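Local coordinates for protein excinuclease ABC, subunit A. (Deinococcus radiodurans, PDB 2VF7) that binds and hydrolyses ATP and binds DNA and zinc as a UvrA-type ABC protein, probably recognising damaged DNA for excision repair, at residues 805-808 / 814-817. The protein carries 1 engineered substitution. Numbering follows the deposited sequence.
Sequences IGPG and GRLV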
loop_
_atom_site.group_PDB
_atom_site.type_symbol
_atom_site.label_atom_id
_atom_site.label_comp_id
_atom_site.label_asym_id
_atom_site.label_seq_id
_atom_site.Cartn_x
_atom_site.Cartn_y
_atom_site.Cartn_z
ATOM N N ILE A 805 8.948 44.758 5.510
ATOM C CA ILE A 805 7.505 44.664 5.478
ATOM C C ILE A 805 6.946 44.188 6.804
ATOM O O ILE A 805 7.527 43.318 7.457
ATOM C CB ILE A 805 7.029 43.762 4.315
ATOM C CG1 ILE A 805 7.365 44.411 2.957
ATOM C CG2 ILE A 805 5.538 43.450 4.418
ATOM C CD1 ILE A 805 6.926 45.896 2.779
ATOM N N GLY A 806 5.828 44.819 7.182
ATOM C CA GLY A 806 4.966 44.491 8.337
ATOM C C GLY A 806 5.698 44.183 9.616
ATOM O O GLY A 806 6.738 43.512 9.570
ATOM N N PRO A 807 5.171 44.659 10.764
ATOM C CA PRO A 807 5.766 44.327 12.065
ATOM C C PRO A 807 5.813 42.813 12.271
ATOM O O PRO A 807 6.896 42.229 12.325
ATOM C CB PRO A 807 4.816 44.986 13.077
ATOM C CG PRO A 807 4.130 46.047 12.330
ATOM C CD PRO A 807 4.003 45.539 10.902
ATOM N N GLY A 808 4.647 42.181 12.340
ATOM C CA GLY A 808 4.560 40.740 12.540
ATOM C C GLY A 808 3.925 40.029 11.366
ATOM O O GLY A 808 4.023 40.473 10.227
ATOM N N GLY A 814 1.791 43.588 7.489
ATOM C CA GLY A 814 1.183 44.214 6.301
ATOM C C GLY A 814 1.520 45.676 6.065
ATOM O O GLY A 814 1.029 46.301 5.114
ATOM N N ARG A 815 2.365 46.218 6.935
ATOM C CA ARG A 815 2.757 47.623 6.881
ATOM C C ARG A 815 4.146 47.718 6.280
ATOM O O ARG A 815 4.959 46.826 6.464
ATOM C CB ARG A 815 2.798 48.225 8.294
ATOM C CG ARG A 815 1.472 48.660 8.905
ATOM C CD ARG A 815 1.645 49.165 10.383
ATOM N NE ARG A 815 2.994 49.666 10.704
ATOM C CZ ARG A 815 3.518 50.822 10.274
ATOM N NH1 ARG A 815 2.817 51.633 9.487
ATOM N NH2 ARG A 815 4.757 51.166 10.618
ATOM N N LEU A 816 4.421 48.807 5.569
ATOM C CA LEU A 816 5.789 49.129 5.216
ATOM C C LEU A 816 6.399 49.648 6.506
ATOM O O LEU A 816 5.940 50.645 7.035
ATOM C CB LEU A 816 5.841 50.184 4.108
ATOM C CG LEU A 816 7.224 50.612 3.605
ATOM C CD1 LEU A 816 8.026 49.424 3.129
ATOM C CD2 LEU A 816 7.108 51.615 2.491
ATOM N N VAL A 817 7.400 48.958 7.043
ATOM C CA VAL A 817 7.905 49.342 8.371
ATOM C C VAL A 817 9.312 49.953 8.376
ATOM O O VAL A 817 9.746 50.516 9.383
ATOM C CB VAL A 817 7.728 48.208 9.433
ATOM C CG1 VAL A 817 8.975 47.355 9.560
ATOM C CG2 VAL A 817 7.348 48.806 10.763
#
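Ile805 and Leu816 pair as antiparallel neighbours at the loop end of a hairpin, where strand 801-805 of an ABC-type nucleotide-binding sheet gives way to its outermost strand within the chain, 816-820. They form a non-hydrogen-bonded pair, CA to CA 4.8 Å, and send their side chains to the same face of the sheet. There the two cross obliquely and meet through one methyl each, Ile805 CD1 lying 3.7 Å from Leu816 CD1. Leu816 reaches this position with CG anti to its backbone N (chi1 -179°), and Leu516 and Val518 of strand 516-521 also touch its side chain on this apolar side.

The packing is tightest at the backbone just beyond the pair. Gly806 N donates a hydrogen bond to Arg815 O; the modelled separation is too short to be taken literally. Gly806 CA also approaches Gly814 N to 3.4 Å, and with glycine at both positions the two backbones can come this close. Gly814 also lies close to Asn512, which binds ADP. Ile805 touches the P-loop and comes near Ser534, another ADP-binding residue, while Gly808 O makes a weak hydrogen bond to the Ser534 hydroxyl; the loop end of the hairpin thus borders the nucleotide site.

The other side is looser and faces solvent. Here the Pro807 ring and the exposed Arg815 chain cross at about a right angle, with Pro807 CD 3.9 Å from Arg815 CB. A bend at chi3 (25°) turns the end of the arginine, and Pro807 CG sits at the edge of the guanidinium, near its plane, 4.1 Å from Arg815 NE.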